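Local coordinates for oxidized polyvinyl alcohol hydrolase (Pseudomonas sp., PDB 3WL8), which hydrolyses beta-diketones such as 4,6-nonanedione and cleaves oxidized polyvinyl alcohol in the second step of polyvinyl alcohol degradation, at the octanoic acid (caprylic acid) site. Residues are numbered along the deposited sequence; one frame, centred on the assembly and turned at random.

The octanoic acid (caprylic acid) site. Residues 71, 125-126, 177-178, 260, 262, 272-273, 275, 303. With OCA (octanoic acid (caprylic acid)), chain B.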
loop_
_atom_site.group_PDB
_atom_site.type_symbol
_atom_site.label_atom_id
_atom_site.label_comp_id
_atom_site.label_asym_id
_atom_site.label_seq_id
_atom_site.Cartn_x
_atom_site.Cartn_y
_atom_site.Cartn_z
ATOM N N SER A 71 -7.229 6.181 -6.630
ATOM C CA SER A 71 -8.338 6.031 -7.588
ATOM C C SER A 71 -8.398 7.054 -8.678
ATOM O O SER A 71 -8.764 6.719 -9.794
ATOM C CB SER A 71 -9.665 6.071 -6.812
ATOM O OG SER A 71 -9.738 4.982 -5.898
ATOM N N ASN A 125 -13.107 -5.883 -5.595
ATOM C CA ASN A 125 -13.922 -4.837 -5.033
ATOM C C ASN A 125 -13.864 -3.460 -5.701
ATOM O O ASN A 125 -14.905 -2.801 -5.889
ATOM C CB ASN A 125 -13.590 -4.646 -3.543
ATOM C CG ASN A 125 -14.639 -3.805 -2.847
ATOM O OD1 ASN A 125 -15.764 -4.220 -2.786
ATOM N ND2 ASN A 125 -14.275 -2.634 -2.356
ATOM N N TRP A 126 -12.658 -3.037 -6.070
ATOM C CA TRP A 126 -12.449 -1.684 -6.540
ATOM C C TRP A 126 -11.474 -1.775 -7.717
ATOM O O TRP A 126 -10.467 -2.449 -7.629
ATOM C CB TRP A 126 -11.878 -0.905 -5.322
ATOM C CG TRP A 126 -12.023 0.559 -5.481
ATOM C CD1 TRP A 126 -11.017 1.459 -5.544
ATOM C CD2 TRP A 126 -13.241 1.286 -5.677
ATOM N NE1 TRP A 126 -11.515 2.708 -5.795
ATOM C CE2 TRP A 126 -12.884 2.633 -5.873
ATOM C CE3 TRP A 126 -14.604 0.923 -5.695
ATOM C CZ2 TRP A 126 -13.836 3.652 -6.084
ATOM C CZ3 TRP A 126 -15.556 1.942 -5.909
ATOM C CH2 TRP A 126 -15.152 3.295 -6.097
ATOM N N ALA A 177 -4.621 5.641 -0.572
ATOM C CA ALA A 177 -6.011 5.276 -0.855
ATOM C C ALA A 177 -6.085 3.897 -1.436
ATOM O O ALA A 177 -5.622 2.988 -0.769
ATOM C CB ALA A 177 -6.611 6.371 -1.800
ATOM N N SER A 178 -6.633 3.703 -2.629
ATOM C CA SER A 178 -6.679 2.331 -3.180
ATOM C C SER A 178 -5.261 1.763 -3.268
ATOM O O SER A 178 -5.075 0.541 -3.142
ATOM C CB SER A 178 -7.365 2.356 -4.555
ATOM O OG SER A 178 -7.483 1.048 -5.135
ATOM N N TRP A 260 -13.674 8.927 2.159
ATOM C CA TRP A 260 -13.811 9.019 0.699
ATOM C C TRP A 260 -15.279 8.968 0.312
ATOM O O TRP A 260 -16.052 8.165 0.842
ATOM C CB TRP A 260 -13.050 7.892 -0.032
ATOM C CG TRP A 260 -13.152 7.932 -1.565
ATOM C CD1 TRP A 260 -13.794 7.017 -2.369
ATOM C CD2 TRP A 260 -12.542 8.885 -2.452
ATOM N NE1 TRP A 260 -13.602 7.335 -3.692
ATOM C CE2 TRP A 260 -12.841 8.479 -3.768
ATOM C CE3 TRP A 260 -11.774 10.046 -2.255
ATOM C CZ2 TRP A 260 -12.396 9.189 -4.896
ATOM C CZ3 TRP A 260 -11.329 10.761 -3.382
ATOM C CH2 TRP A 260 -11.644 10.323 -4.675
ATOM N N CYS A 262 -17.723 8.307 -2.744
ATOM C CA CYS A 262 -17.849 7.672 -4.031
ATOM C C CYS A 262 -18.781 8.515 -4.905
ATOM O O CYS A 262 -19.424 9.448 -4.445
ATOM C CB CYS A 262 -18.431 6.275 -3.837
ATOM S SG CYS A 262 -17.196 5.026 -3.272
ATOM N N CYS A 272 -18.361 6.378 1.226
ATOM C CA CYS A 272 -18.221 4.947 1.036
ATOM C C CYS A 272 -16.984 4.388 1.727
ATOM O O CYS A 272 -16.731 3.175 1.667
ATOM C CB CYS A 272 -18.185 4.616 -0.451
ATOM S SG CYS A 272 -16.842 5.455 -1.304
ATOM N N ALA A 273 -16.180 5.259 2.356
ATOM C CA ALA A 273 -15.044 4.707 3.103
ATOM C C ALA A 273 -14.576 5.663 4.193
ATOM O O ALA A 273 -14.601 6.876 3.988
ATOM C CB ALA A 273 -13.874 4.382 2.161
ATOM N N TYR A 275 -11.295 6.002 6.790
ATOM C CA TYR A 275 -10.002 5.365 7.045
ATOM C C TYR A 275 -9.570 5.255 8.475
ATOM O O TYR A 275 -8.536 4.666 8.792
ATOM C CB TYR A 275 -8.951 6.029 6.124
ATOM C CG TYR A 275 -9.364 5.792 4.701
ATOM C CD1 TYR A 275 -10.257 6.661 4.043
ATOM C CD2 TYR A 275 -8.972 4.634 4.042
ATOM C CE1 TYR A 275 -10.743 6.357 2.781
ATOM C CE2 TYR A 275 -9.454 4.330 2.780
ATOM C CZ TYR A 275 -10.319 5.174 2.166
ATOM O OH TYR A 275 -10.765 4.871 0.899
ATOM N N HIS A 303 -7.739 12.808 3.156
ATOM C CA HIS A 303 -7.556 11.629 2.318
ATOM C C HIS A 303 -6.847 12.005 1.018
ATOM O O HIS A 303 -7.493 12.226 -0.026
ATOM C CB HIS A 303 -8.929 11.029 1.970
ATOM C CG HIS A 303 -8.843 9.651 1.400
ATOM N ND1 HIS A 303 -8.269 8.607 2.088
ATOM C CD2 HIS A 303 -9.245 9.142 0.203
ATOM C CE1 HIS A 303 -8.315 7.512 1.345
ATOM N NE2 HIS A 303 -8.904 7.809 0.198
HETATM C C1 OCA B . -10.093 5.487 -2.440
HETATM C C2 OCA B . -10.843 4.183 -2.717
HETATM C C3 OCA B . -12.092 4.053 -1.842
HETATM C C4 OCA B . -12.700 2.672 -2.096
HETATM C C5 OCA B . -14.129 2.603 -1.558
HETATM C C6 OCA B . -14.729 1.238 -1.899
HETATM C C7 OCA B . -16.252 1.328 -1.792
HETATM C C8 OCA B . -16.874 0.086 -2.433
HETATM O O1 OCA B . -10.027 5.849 -1.245
HETATM O O2 OCA B . -9.370 5.918 -3.364
#
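Ala177 sits in a sharp turn with a positive phi (61°), the strained nucleophile elbow of an alpha/beta-hydrolase, between strand 170-176 and helix 178-189. The alanine is engineered in place of the catalytic serine, and its CB lies 3.2 Å from carboxyl oxygen O2 of octanoic acid, so the acid head probably lies where a substrate carbonyl would be attacked. His303, in the position of the catalytic histidine, turns its ring edge to the head, and NE2 donates to O1 at 2.7 Å, 150° at the hydrogen. Tyr275 brings its phenol tip to the same oxygen (OH to O1, 2.5 Å), so two donors grip O1 and would probably favour a negative charge there. A serine hydroxyl is small enough to serve the other oxygen: OG of Ser71, anti to its carbonyl carbon, donates to O2 at 2.7 Å. It also accepts the in-plane indole N-H of Trp126 (NE1 to OG 2.9 Å, 170°), which is likely to aim the hydroxyl at the acid. With CG anti to its backbone N, Trp126 lays a broad flat face along the alkyl chain, C4 standing over the five-membered ring, 3.8 Å from CE2, and C6 lying near CE3. An alanine here would remove the indole face and its N-H, and would probably leave the alkyl chain less well packed and the Ser71 hydroxyl less well aimed. Across the chain, Trp260 turns the face of its five-membered ring to the head end, CD1 lying 3.5 Å from C3, and C1 sits over the same face toward the rim. The Cys262–Cys272 disulfide, apolar and rigid, borders C5 and C7, while the amide ND2 of Asn125 lies beside the terminal methyl C8.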